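Local structure of flagellin (Burkholderia pseudomallei, 4CFI) at residues Asn139-Ser142 with Phe148-Thr151; Val28-Gly33 with Leu222-Gln227; Ser59-Asn62 with Ile68-Gly71; Ser190-Ser193 with Asp199-Asn202; Asn18-Ile23 with Val235-Ala240. The protein forms the helical filament of the bacterial flagellum as its repeating subunit and is recognised by the immune system of the host. One frame throughout, in Å; residues are numbered along the deposited sequence. Where two conformers were deposited one is given.

Contact 1. Residues Asn139-Ser142 with Phe148-Thr151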
loop_
_atom_site.group_PDB
_atom_site.type_symbol
_atom_site.label_atom_id
_atom_site.label_comp_id
_atom_site.label_asym_id
_atom_site.label_seq_id
_atom_site.Cartn_x
_atom_site.Cartn_y
_atom_site.Cartn_z
ATOM N N ASN A 139 -6.260 -11.191 -14.117
ATOM C CA ASN A 139 -6.267 -10.199 -13.052
ATOM C C ASN A 139 -5.329 -10.659 -11.961
ATOM O O ASN A 139 -5.431 -11.788 -11.499
ATOM C CB ASN A 139 -7.667 -10.055 -12.489
ATOM C CG ASN A 139 -8.682 -9.780 -13.582
ATOM O OD1 ASN A 139 -8.627 -8.752 -14.269
ATOM N ND2 ASN A 139 -9.610 -10.700 -13.756
ATOM N N VAL A 140 -4.411 -9.781 -11.563
ATOM C CA VAL A 140 -3.415 -10.074 -10.532
ATOM C C VAL A 140 -3.843 -9.368 -9.243
ATOM O O VAL A 140 -3.982 -8.143 -9.213
ATOM C CB VAL A 140 -2.022 -9.605 -10.979
ATOM C CG1 VAL A 140 -0.963 -9.946 -9.923
ATOM C CG2 VAL A 140 -1.655 -10.222 -12.320
ATOM N N VAL A 141 -4.057 -10.168 -8.205
ATOM C CA VAL A 141 -4.670 -9.711 -6.966
ATOM C C VAL A 141 -3.677 -9.911 -5.805
ATOM O O VAL A 141 -3.050 -10.957 -5.684
ATOM C CB VAL A 141 -5.987 -10.499 -6.712
ATOM C CG1 VAL A 141 -6.662 -10.028 -5.444
ATOM C CG2 VAL A 141 -6.948 -10.358 -7.893
ATOM N N SER A 142 -3.524 -8.901 -4.961
ATOM C CA SER A 142 -2.606 -9.002 -3.827
ATOM C C SER A 142 -3.084 -10.027 -2.805
ATOM O O SER A 142 -4.292 -10.248 -2.651
ATOM C CB SER A 142 -2.495 -7.640 -3.138
ATOM O OG SER A 142 -3.780 -7.242 -2.691
ATOM N N PHE A 148 0.685 -12.890 -4.769
ATOM C CA PHE A 148 -0.418 -12.761 -5.708
ATOM C C PHE A 148 -1.335 -13.972 -5.766
ATOM O O PHE A 148 -0.883 -15.108 -5.597
ATOM C CB PHE A 148 0.142 -12.546 -7.145
ATOM C CG PHE A 148 1.308 -11.601 -7.216
ATOM C CD1 PHE A 148 1.123 -10.255 -6.972
ATOM C CD2 PHE A 148 2.604 -12.053 -7.476
ATOM C CE1 PHE A 148 2.207 -9.388 -6.984
ATOM C CE2 PHE A 148 3.685 -11.192 -7.498
ATOM C CZ PHE A 148 3.483 -9.852 -7.264
ATOM N N THR A 149 -2.594 -13.704 -6.083
ATOM C CA THR A 149 -3.514 -14.708 -6.609
ATOM C C THR A 149 -4.015 -14.189 -7.976
ATOM O O THR A 149 -3.791 -13.030 -8.329
ATOM C CB THR A 149 -4.690 -14.971 -5.652
ATOM O OG1 THR A 149 -5.406 -13.748 -5.419
ATOM C CG2 THR A 149 -4.220 -15.581 -4.334
ATOM N N PHE A 150 -4.700 -15.059 -8.725
ATOM C CA PHE A 150 -4.967 -14.802 -10.138
ATOM C C PHE A 150 -6.342 -15.260 -10.561
ATOM O O PHE A 150 -6.744 -16.394 -10.265
ATOM C CB PHE A 150 -3.953 -15.540 -11.000
ATOM C CG PHE A 150 -2.529 -15.207 -10.662
ATOM C CD1 PHE A 150 -1.925 -14.093 -11.206
ATOM C CD2 PHE A 150 -1.781 -15.996 -9.796
ATOM C CE1 PHE A 150 -0.618 -13.786 -10.893
ATOM C CE2 PHE A 150 -0.456 -15.682 -9.486
ATOM C CZ PHE A 150 0.131 -14.592 -10.062
ATOM N N THR A 151 -7.051 -14.403 -11.306
ATOM C CA THR A 151 -8.320 -14.782 -11.909
ATOM C C THR A 151 -8.274 -14.470 -13.415
ATOM O O THR A 151 -7.455 -13.687 -13.886
ATOM C CB THR A 151 -9.535 -14.093 -11.258
ATOM O OG1 THR A 151 -9.461 -12.699 -11.537
ATOM C CG2 THR A 151 -9.603 -14.377 -9.753
HETATM O O HOH W 1 -5.561 -12.755 -2.857
#

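Contact 2. Residues Val28-Gly33 with Leu222-Gln227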
loop_
_atom_site.group_PDB
_atom_site.type_symbol
_atom_site.label_atom_id
_atom_site.label_comp_id
_atom_site.label_asym_id
_atom_site.label_seq_id
_atom_site.Cartn_x
_atom_site.Cartn_y
_atom_site.Cartn_z
ATOM N N VAL A 28 -6.457 9.884 -6.472
ATOM C CA VAL A 28 -7.640 9.492 -7.244
ATOM C C VAL A 28 -7.812 10.441 -8.430
ATOM O O VAL A 28 -7.989 10.003 -9.567
ATOM C CB VAL A 28 -8.919 9.438 -6.373
ATOM C CG1 VAL A 28 -10.173 9.270 -7.227
ATOM C CG2 VAL A 28 -8.809 8.303 -5.373
ATOM N N GLN A 29 -7.732 11.740 -8.172
ATOM C CA GLN A 29 -7.856 12.747 -9.227
ATOM C C GLN A 29 -6.808 12.551 -10.326
ATOM O O GLN A 29 -7.097 12.710 -11.518
ATOM C CB GLN A 29 -7.735 14.154 -8.639
ATOM C CG GLN A 29 -8.204 15.239 -9.599
ATOM C CD GLN A 29 -8.128 16.665 -9.058
ATOM O OE1 GLN A 29 -8.260 17.617 -9.831
ATOM N NE2 GLN A 29 -7.915 16.829 -7.750
ATOM N N ALA A 30 -5.590 12.200 -9.929
ATOM C CA ALA A 30 -4.483 12.071 -10.859
ATOM C C ALA A 30 -4.548 10.788 -11.682
ATOM O O ALA A 30 -3.850 10.655 -12.671
ATOM C CB ALA A 30 -3.164 12.123 -10.116
ATOM N N SER A 31 -5.368 9.834 -11.262
ATOM C CA SER A 31 -5.364 8.536 -11.916
ATOM C C SER A 31 -6.595 8.277 -12.792
ATOM O O SER A 31 -6.701 7.219 -13.405
ATOM C CB SER A 31 -5.204 7.441 -10.862
ATOM O OG SER A 31 -6.345 7.380 -10.041
ATOM N N ASN A 32 -7.493 9.252 -12.892
ATOM C CA ASN A 32 -8.798 9.037 -13.549
ATOM C C ASN A 32 -8.762 9.009 -15.084
ATOM O O ASN A 32 -9.560 8.310 -15.715
ATOM C CB ASN A 32 -9.828 10.069 -13.056
ATOM C CG ASN A 32 -10.389 9.744 -11.667
ATOM O OD1 ASN A 32 -10.937 10.623 -10.997
ATOM N ND2 ASN A 32 -10.265 8.488 -11.233
ATOM N N GLY A 33 -7.845 9.756 -15.683
ATOM C CA GLY A 33 -7.716 9.760 -17.141
ATOM C C GLY A 33 -6.412 10.417 -17.492
ATOM O O GLY A 33 -5.654 10.776 -16.581
ATOM N N LEU A 222 6.216 9.673 -2.318
ATOM C CA LEU A 222 5.101 9.554 -3.243
ATOM C C LEU A 222 5.131 10.625 -4.317
ATOM O O LEU A 222 5.432 11.792 -4.061
ATOM C CB LEU A 222 3.776 9.612 -2.502
ATOM C CG LEU A 222 3.547 8.430 -1.545
ATOM C CD1 LEU A 222 2.234 8.610 -0.811
ATOM C CD2 LEU A 222 3.585 7.099 -2.297
ATOM N N ASP A 223 4.791 10.207 -5.532
ATOM C CA ASP A 223 4.697 11.128 -6.662
ATOM C C ASP A 223 3.558 10.654 -7.552
ATOM O O ASP A 223 3.621 9.546 -8.094
ATOM C CB ASP A 223 6.045 11.206 -7.397
ATOM C CG ASP A 223 6.038 12.207 -8.525
ATOM O OD1 ASP A 223 5.049 12.251 -9.231
ATOM O OD2 ASP A 223 7.015 12.961 -8.690
ATOM N N ILE A 224 2.528 11.489 -7.679
ATOM C CA ILE A 224 1.295 11.115 -8.388
ATOM C C ILE A 224 1.251 11.643 -9.820
ATOM O O ILE A 224 0.220 11.574 -10.474
ATOM C CB ILE A 224 0.010 11.516 -7.602
ATOM C CG1 ILE A 224 -0.149 13.045 -7.513
ATOM C CG2 ILE A 224 0.044 10.867 -6.223
ATOM C CD1 ILE A 224 -1.486 13.495 -6.965
ATOM N N SER A 225 2.386 12.138 -10.307
ATOM C CA SER A 225 2.450 12.742 -11.623
ATOM C C SER A 225 2.512 11.711 -12.745
ATOM O O SER A 225 2.540 12.103 -13.908
ATOM C CB SER A 225 3.644 13.714 -11.722
ATOM O OG SER A 225 4.879 13.042 -11.775
ATOM N N THR A 226 2.587 10.421 -12.399
ATOM C CA THR A 226 2.449 9.339 -13.364
ATOM C C THR A 226 1.380 8.398 -12.844
ATOM O O THR A 226 1.104 8.354 -11.633
ATOM C CB THR A 226 3.736 8.529 -13.551
ATOM O OG1 THR A 226 4.046 7.832 -12.334
ATOM C CG2 THR A 226 4.888 9.420 -13.971
ATOM N N GLN A 227 0.774 7.630 -13.747
ATOM C CA GLN A 227 -0.320 6.728 -13.371
ATOM C C GLN A 227 0.147 5.681 -12.355
ATOM O O GLN A 227 -0.527 5.433 -11.346
ATOM C CB GLN A 227 -0.902 6.026 -14.602
ATOM C CG GLN A 227 -2.160 5.221 -14.303
ATOM C CD GLN A 227 -3.381 6.105 -14.145
ATOM O OE1 GLN A 227 -3.264 7.325 -14.109
ATOM N NE2 GLN A 227 -4.557 5.498 -14.071
HETATM O O HOH W 2 -1.018 10.449 -12.861
HETATM O O HOH W 3 -3.313 9.501 -15.828
#

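Contact 3. Residues Ser59-Asn62 with Ile68-Gly71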
loop_
_atom_site.group_PDB
_atom_site.type_symbol
_atom_site.label_atom_id
_atom_site.label_comp_id
_atom_site.label_asym_id
_atom_site.label_seq_id
_atom_site.Cartn_x
_atom_site.Cartn_y
_atom_site.Cartn_z
ATOM N N SER A 59 7.339 16.410 13.473
ATOM C CA SER A 59 8.458 17.102 14.116
ATOM C C SER A 59 8.047 18.129 15.171
ATOM O O SER A 59 8.892 18.567 15.952
ATOM C CB SER A 59 9.396 17.743 13.080
ATOM O OG SER A 59 8.801 18.837 12.406
ATOM N N GLN A 60 6.771 18.515 15.204
ATOM C CA GLN A 60 6.346 19.594 16.083
ATOM C C GLN A 60 5.286 19.213 17.116
ATOM O O GLN A 60 5.089 19.985 18.064
ATOM C CB GLN A 60 5.863 20.803 15.265
ATOM C CG GLN A 60 6.870 21.333 14.245
ATOM C CD GLN A 60 8.265 21.604 14.785
ATOM O OE1 GLN A 60 9.288 21.339 14.101
ATOM N NE2 GLN A 60 8.336 22.131 15.997
ATOM N N THR A 61 4.598 18.074 16.988
ATOM C CA THR A 61 3.580 17.731 17.982
ATOM C C THR A 61 4.309 17.470 19.297
ATOM O O THR A 61 5.210 16.617 19.354
ATOM C CB THR A 61 2.776 16.483 17.590
ATOM O OG1 THR A 61 2.103 16.738 16.350
ATOM C CG2 THR A 61 1.725 16.166 18.622
ATOM N N ASN A 62 3.957 18.215 20.348
ATOM C CA ASN A 62 4.734 18.150 21.581
ATOM C C ASN A 62 3.869 18.433 22.782
ATOM O O ASN A 62 2.849 19.107 22.689
ATOM C CB ASN A 62 5.977 19.074 21.523
ATOM C CG ASN A 62 5.643 20.555 21.606
ATOM O OD1 ASN A 62 5.652 21.253 20.588
ATOM N ND2 ASN A 62 5.402 21.051 22.808
ATOM N N ILE A 68 6.296 14.101 20.784
ATOM C CA ILE A 68 5.599 12.840 21.096
ATOM C C ILE A 68 5.216 11.992 19.869
ATOM O O ILE A 68 4.803 10.846 20.057
ATOM C CB ILE A 68 4.396 13.029 22.043
ATOM C CG1 ILE A 68 3.399 13.986 21.431
ATOM C CG2 ILE A 68 4.861 13.504 23.425
ATOM C CD1 ILE A 68 2.152 14.140 22.278
ATOM N N LEU A 69 5.357 12.509 18.632
ATOM C CA LEU A 69 4.963 11.733 17.440
ATOM C C LEU A 69 6.110 11.451 16.468
ATOM O O LEU A 69 5.859 10.972 15.362
ATOM C CB LEU A 69 3.800 12.399 16.693
ATOM C CG LEU A 69 2.444 12.404 17.384
ATOM C CD1 LEU A 69 1.392 13.051 16.485
ATOM C CD2 LEU A 69 2.022 10.998 17.800
ATOM N N ASP A 70 7.354 11.664 16.885
ATOM C CA ASP A 70 8.506 11.331 16.051
ATOM C C ASP A 70 9.265 10.095 16.537
ATOM O O ASP A 70 10.366 9.853 16.075
ATOM C CB ASP A 70 9.442 12.545 15.915
ATOM C CG ASP A 70 10.129 12.923 17.192
ATOM O OD1 ASP A 70 9.857 12.286 18.231
ATOM O OD2 ASP A 70 10.931 13.894 17.153
ATOM N N GLY A 71 8.655 9.310 17.427
ATOM C CA GLY A 71 9.272 8.109 17.984
ATOM C C GLY A 71 10.146 8.378 19.200
ATOM O O GLY A 71 10.500 7.455 19.946
HETATM O O HOH W 4 6.555 14.925 17.710
#

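Contact 4. Residues Ser190-Ser193 with Asp199-Asn202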
loop_
_atom_site.group_PDB
_atom_site.type_symbol
_atom_site.label_atom_id
_atom_site.label_comp_id
_atom_site.label_asym_id
_atom_site.label_seq_id
_atom_site.Cartn_x
_atom_site.Cartn_y
_atom_site.Cartn_z
ATOM N N SER A 190 5.014 -17.492 -23.274
ATOM C CA SER A 190 3.861 -18.195 -23.827
ATOM C C SER A 190 2.535 -17.496 -23.550
ATOM O O SER A 190 1.568 -17.732 -24.257
ATOM C CB SER A 190 3.807 -19.635 -23.315
ATOM O OG SER A 190 4.841 -20.416 -23.884
ATOM N N ALA A 191 2.475 -16.669 -22.509
ATOM C CA ALA A 191 1.231 -15.954 -22.205
ATOM C C ALA A 191 0.810 -14.968 -23.292
ATOM O O ALA A 191 -0.390 -14.698 -23.428
ATOM C CB ALA A 191 1.347 -15.235 -20.871
ATOM N N THR A 192 1.774 -14.416 -24.047
ATOM C CA THR A 192 1.458 -13.393 -25.040
ATOM C C THR A 192 2.042 -13.664 -26.427
ATOM O O THR A 192 1.893 -12.829 -27.317
ATOM C CB THR A 192 1.908 -12.000 -24.568
ATOM O OG1 THR A 192 3.336 -11.999 -24.489
ATOM C CG2 THR A 192 1.262 -11.597 -23.223
ATOM N N SER A 193 2.711 -14.795 -26.617
ATOM C CA SER A 193 3.387 -15.043 -27.900
ATOM C C SER A 193 2.423 -15.113 -29.071
ATOM O O SER A 193 2.816 -14.823 -30.198
ATOM C CB SER A 193 4.250 -16.301 -27.846
ATOM O OG SER A 193 3.474 -17.425 -27.489
ATOM N N ASP A 199 0.448 -5.803 -28.301
ATOM C CA ASP A 199 -0.112 -6.444 -27.115
ATOM C C ASP A 199 0.982 -7.024 -26.216
ATOM O O ASP A 199 0.849 -6.997 -25.000
ATOM C CB ASP A 199 -1.093 -7.558 -27.474
ATOM C CG ASP A 199 -2.460 -7.047 -27.927
ATOM O OD1 ASP A 199 -2.798 -5.891 -27.658
ATOM O OD2 ASP A 199 -3.201 -7.836 -28.535
ATOM N N GLN A 200 2.042 -7.558 -26.805
ATOM C CA GLN A 200 3.157 -8.079 -26.018
ATOM C C GLN A 200 3.805 -6.946 -25.210
ATOM O O GLN A 200 4.063 -7.097 -24.006
ATOM C CB GLN A 200 4.184 -8.787 -26.878
ATOM C CG GLN A 200 3.644 -10.066 -27.506
ATOM C CD GLN A 200 4.628 -10.734 -28.436
ATOM O OE1 GLN A 200 5.849 -10.563 -28.314
ATOM N NE2 GLN A 200 4.115 -11.503 -29.372
ATOM N N ALA A 201 4.014 -5.795 -25.849
ATOM C CA ALA A 201 4.574 -4.622 -25.173
ATOM C C ALA A 201 3.625 -4.105 -24.090
ATOM O O ALA A 201 4.065 -3.687 -23.003
ATOM C CB ALA A 201 4.880 -3.511 -26.187
ATOM N N ASN A 202 2.327 -4.089 -24.362
ATOM C CA ASN A 202 1.372 -3.642 -23.362
ATOM C C ASN A 202 1.431 -4.530 -22.120
ATOM O O ASN A 202 1.364 -4.043 -20.989
ATOM C CB ASN A 202 -0.054 -3.649 -23.919
ATOM C CG ASN A 202 -0.312 -2.559 -24.951
ATOM O OD1 ASN A 202 0.478 -1.627 -25.118
ATOM N ND2 ASN A 202 -1.443 -2.673 -25.643
HETATM O O HOH W 5 5.424 -13.935 -30.730
#

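Contact 5. Residues Asn18-Ile23 with Val235-Ala240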
loop_
_atom_site.group_PDB
_atom_site.type_symbol
_atom_site.label_atom_id
_atom_site.label_comp_id
_atom_site.label_asym_id
_atom_site.label_seq_id
_atom_site.Cartn_x
_atom_site.Cartn_y
_atom_site.Cartn_z
ATOM N N ASN A 18 -6.142 13.965 8.330
ATOM C CA ASN A 18 -6.593 14.962 7.356
ATOM C C ASN A 18 -5.639 15.020 6.142
ATOM O O ASN A 18 -6.086 15.035 4.990
ATOM C CB ASN A 18 -6.757 16.361 7.996
ATOM C CG ASN A 18 -8.119 16.580 8.689
ATOM O OD1 ASN A 18 -9.064 17.031 8.057
ATOM N ND2 ASN A 18 -8.186 16.355 9.992
ATOM N N SER A 19 -4.330 15.061 6.394
ATOM C CA SER A 19 -3.356 15.186 5.299
ATOM C C SER A 19 -3.252 13.906 4.473
ATOM O O SER A 19 -3.116 13.972 3.250
ATOM C CB SER A 19 -1.970 15.607 5.793
ATOM O OG SER A 19 -1.927 17.009 6.067
ATOM N N LEU A 20 -3.333 12.749 5.125
ATOM C CA LEU A 20 -3.290 11.475 4.394
ATOM C C LEU A 20 -4.550 11.294 3.537
ATOM O O LEU A 20 -4.434 10.900 2.368
ATOM C CB LEU A 20 -3.104 10.308 5.360
ATOM C CG LEU A 20 -1.798 10.315 6.163
ATOM C CD1 LEU A 20 -1.829 9.253 7.253
ATOM C CD2 LEU A 20 -0.538 10.157 5.323
ATOM N N GLN A 21 -5.725 11.601 4.102
ATOM C CA GLN A 21 -6.999 11.539 3.358
ATOM C C GLN A 21 -6.951 12.497 2.151
ATOM O O GLN A 21 -7.521 12.194 1.100
ATOM C CB GLN A 21 -8.234 11.809 4.263
ATOM C CG GLN A 21 -8.521 10.623 5.205
ATOM C CD GLN A 21 -9.707 10.748 6.177
ATOM O OE1 GLN A 21 -10.210 11.836 6.484
ATOM N NE2 GLN A 21 -10.123 9.604 6.715
ATOM N N ARG A 22 -6.254 13.624 2.286
ATOM C CA ARG A 22 -6.121 14.593 1.194
ATOM C C ARG A 22 -5.250 14.013 0.083
ATOM O O ARG A 22 -5.584 14.130 -1.095
ATOM C CB ARG A 22 -5.540 15.918 1.705
ATOM C CG ARG A 22 -5.386 16.977 0.634
ATOM C CD ARG A 22 -6.723 17.540 0.166
ATOM N NE ARG A 22 -6.515 18.575 -0.852
ATOM C CZ ARG A 22 -6.088 19.810 -0.601
ATOM N NH1 ARG A 22 -5.860 20.214 0.634
ATOM N NH2 ARG A 22 -5.896 20.657 -1.591
ATOM N N ILE A 23 -4.127 13.387 0.436
ATOM C CA ILE A 23 -3.259 12.780 -0.570
ATOM C C ILE A 23 -4.050 11.700 -1.347
ATOM O O ILE A 23 -3.897 11.600 -2.586
ATOM C CB ILE A 23 -1.943 12.219 0.029
ATOM C CG1 ILE A 23 -1.108 13.372 0.608
ATOM C CG2 ILE A 23 -1.160 11.467 -1.037
ATOM C CD1 ILE A 23 0.097 12.938 1.427
ATOM N N VAL A 235 -2.115 2.859 -2.464
ATOM C CA VAL A 235 -1.733 1.757 -1.577
ATOM C C VAL A 235 -0.982 2.288 -0.369
ATOM O O VAL A 235 -1.269 1.908 0.764
ATOM C CB VAL A 235 -0.801 0.738 -2.297
ATOM C CG1 VAL A 235 -0.195 -0.276 -1.321
ATOM C CG2 VAL A 235 -1.527 0.059 -3.445
ATOM N N SER A 236 -0.008 3.152 -0.607
ATOM C CA SER A 236 0.800 3.694 0.474
ATOM C C SER A 236 -0.047 4.435 1.492
ATOM O O SER A 236 0.161 4.272 2.703
ATOM C CB SER A 236 1.874 4.621 -0.086
ATOM O OG SER A 236 2.801 5.017 0.918
ATOM N N ILE A 237 -0.990 5.259 1.029
ATOM C CA ILE A 237 -1.872 5.990 1.935
ATOM C C ILE A 237 -2.809 5.044 2.689
ATOM O O ILE A 237 -3.055 5.244 3.884
ATOM C CB ILE A 237 -2.670 7.085 1.188
ATOM C CG1 ILE A 237 -1.724 8.196 0.689
ATOM C CG2 ILE A 237 -3.795 7.643 2.064
ATOM C CD1 ILE A 237 -1.070 8.986 1.798
ATOM N N ASP A 238 -3.356 4.031 2.014
ATOM C CA ASP A 238 -4.155 3.041 2.733
ATOM C C ASP A 238 -3.351 2.465 3.922
ATOM O O ASP A 238 -3.865 2.323 5.040
ATOM C CB ASP A 238 -4.630 1.910 1.802
ATOM C CG ASP A 238 -5.785 2.310 0.890
ATOM O OD1 ASP A 238 -6.428 3.362 1.102
ATOM O OD2 ASP A 238 -6.040 1.528 -0.050
ATOM N N ASN A 239 -2.084 2.143 3.674
ATOM C CA ASN A 239 -1.224 1.585 4.711
ATOM C C ASN A 239 -0.893 2.585 5.803
ATOM O O ASN A 239 -0.891 2.244 6.978
ATOM C CB ASN A 239 0.044 1.014 4.085
ATOM C CG ASN A 239 -0.234 -0.235 3.268
ATOM O OD1 ASN A 239 -1.363 -0.749 3.244
ATOM N ND2 ASN A 239 0.768 -0.723 2.595
ATOM N N ALA A 240 -0.600 3.820 5.422
ATOM C CA ALA A 240 -0.318 4.866 6.406
ATOM C C ALA A 240 -1.535 5.122 7.296
ATOM O O ALA A 240 -1.398 5.280 8.510
ATOM C CB ALA A 240 0.118 6.143 5.708
#

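Contact 1. Residues Asn139-Ser142 with Phe148-Thr151
Asn139 and Thr151 open a two-strand ladder whose hydrogen-bonded pairs are Asn139 with Thr151 and Val141 with Thr149. Four backbone bonds join these pairs, among them Thr149 N to Val141 O at 2.8 Å. The longest of the four runs from Thr151 N to Asn139 O, at 3.1 Å. Between the pairs, Phe150 CA sits 3.3 Å from Asn139 O in a CA-H...O contact.

A side-chain bond reinforces the first pair. Asn139 ND2 donates to Thr151 OG1 over 3.0 Å at 160°, and the hydroxyl lies close to the amide plane. Thr151 offers its oxygen from between its own N and carbonyl carbon (chi1 67°). Val141 shares this face, its CB 3.5 Å from Thr149 OG1, and a water bridges that hydroxyl to Ser142 O.

Apolar contact gathers round Val140, which shares the other face with Phe150. The two run side by side, both valine methyls reaching CE1 of Phe150 at 4.0 Å. Phe148 diverges from its strand partner Ser142, but its ring comes round to Val140, with CD1 3.6 Å from Val140 CG1. Beyond the pair, Phe150 stacks on Phe167.

In this beta hairpin of the D2 region the Asn139 amide is held at both ends, ND2 on Thr151 and OD1 on Thr114 of strand 111-119, which fixes its rotation and ties three strands together on one face.

Contact 2. Residues Val28-Gly33 with Leu222-Gln227
Gln227 NE2 is gripped twice in the conformer described, one of two modelled: it donates to Ser31 O at 2.8 Å and also bonds the hydroxyl of Tyr231, one turn further along helix 227-257. The bond to Ser31 is nearly straight (164°), with the carbonyl oxygen close to the amide plane. A bend at chi2 (77°) brings the amide to the backbone of Ser31 and leaves Gln227 OE1 3.3 Å from Ser31 CA.

A second polar link runs through water, which donates to Ala30 O at 2.8 Å and to Ile224 O at 2.9 Å. Beside it Ala30 CB lies 3.4 Å from Ile224 O and 3.8 Å from Ile224 CD1. Gln44 of helix 37-60 meets the same loop, accepting from Ile224 N.

Within residues 222-227, Asp223 OD1 takes bonds from both N and OG of Ser225. The first of these makes an Asx turn. Three residues after Asp223, Thr226 serves as N-cap of helix 227-257. Ala30 and Ser31 are thus tied, by the Gln227 amide and a water on Ile224 O, to the connection that leads into this helix, consistent with the helical bundle of a flagellin D1 domain.

Contact 3. Residues Ser59-Asn62 with Ile68-Gly71
Thr61 O is the polar centre of this contact and takes two donors. Ile68 N reaches it at 3.1 Å with an N-H...O angle of 159°, approaching from somewhat off the carbonyl plane. A water also donates to it at 2.7 Å, and the same water accepts from Leu69 N at 2.8 Å. Two successive backbone N-H groups of the returning chain are therefore tied to one carbonyl, the first directly and the second through solvent.

Apolar contact comes from the side chain of the same threonine. With OG1 beside the backbone N (chi1 -61°), its methyl CG2 is left anti to that N and touches two neighbours: CD1 of Leu69 at 3.8 Å and CG1 of Ile68 at 3.9 Å. The threonine and isoleucine side chains cross at roughly a right angle, whereas Leu69 slants over the threonine and brings CD1 to 3.8 Å from Thr61 OG1 as well. That hydroxyl is bonded to Ile57 O in the last turn of helix 37-60. The two hydrophobic residues continue inward to helix 2-31, Ile68 onto Thr8 and Ala9, and Leu69 onto Leu13.

A further polar tie joins the flanks from outside: the amide ND2 of Asn67 bonds both Ser59 O and Asp70 OD2.

Seen along the chain, the Thr61-Ile68 bond continues the register of strands 62-63 and 66-67. It closes the base of a small beta hairpin where the chain leaves helix 37-60, with Ile68 and Leu69 laid against helix 2-31.

Contact 4. Residues Ser190-Ser193 with Asp199-Asn202
This is a small, partly solvent-bathed contact between a loop and the first turns of a helix: Thr192 and Ser193, in the loop that precedes helix 197-213, meet the side chain of Gln200 on that helix. The chain comes back on itself within a few residues, so what is joined is local. The two backbones come nearest at Thr192 and Gln200, whose CA atoms are 5.7 Å apart.

At the far end of the glutamine, NE2 is bonded to Leu195 O, just before the helix. Gln200 NE2 also donates to a water oxygen 3.1 Å away. The same water donates to Ser193 O at 2.8 Å. NE2 thus serves Leu195 O directly and Ser193 O through solvent.

Both segments fall in the D2 region of flagellin, where helix 197-213 packs beside the three-stranded antiparallel sheet. Two ties to strand 111-119 fix the flanks: Asp199 makes a salt bridge with Lys116, and Ala191 shares a backbone hydrogen bond with Ala118. Between these anchors Thr192 is buried, and its side chain also touches Leu187.

The aliphatic part of the glutamine does most of the touching. The chain is extended beyond CG (chi2 176°), which carries the amide along the loop from Thr192 towards Ser193, and the threonine and glutamine side chains slant past each other. Gln200 CG lies 3.3 Å from Thr192 O. Thr192 OG1, set between its own N and carbonyl carbon (chi1 66°), meets the same Gln200 CG at 3.6 Å.

Contact 5. Residues Asn18-Ile23 with Val235-Ala240
Helices 2-31 and 227-257 run antiparallel through the elongated helical bundle expected of the flagellin D1 domain, and here their buried faces meet. Over these short segments the axes come within 9.6 Å, with 158° between their N-to-C directions. Because the helices come from opposite ends of the chain, the contact brings residues more than two hundred positions apart together.

Ile237 is the side chain that enters the groove between Leu20 and Ile23, which lie three residues apart on the facing helix. Its CD1 rests 3.8 Å from CD2 of Leu20. Its CG1 lies 3.7 Å from CG2 of Ile23, the two isoleucines crossing at about a right angle. Leu20 in turn spans Ile237 and Ala240, with Leu20 CD1 4.0 Å from Ala240 CB, and beyond these segments it packs on Leu241 and Val244.

The flank of this apolar seam carries charge: Asp238 forms a salt bridge with Arg24. Helix 37-60 lies along the other side, where Ser19 OG bonds Gln50. Closest of all is a methyl of Ile237: CG1 lies beside the backbone N (chi1 -67°), which leaves Ile237 CG2 anti to that N and 3.3 Å from Leu20 O.

In the fold
Contacts 2 and 5 both use helix 2-31, and the loop of contact 2 runs into the helix 227-257 of contact 5. They are directly joined: Leu222 CD2 touches Ser236 CB at 3.7 Å, and the centres of the two contacts are about 14 Å apart. Contact 3 sits farther along the bundle, about 19 Å from contact 5 between centres, where helix 37-60 ends. Contacts 1 and 4 belong to the D2 region, about 18 Å apart between centres, and the chain carrying them lies in sequence between the two helices of contact 5. The molecule is long: contacts 3 and 4, on opposite sides of its centre, are about 50 Å apart between centres.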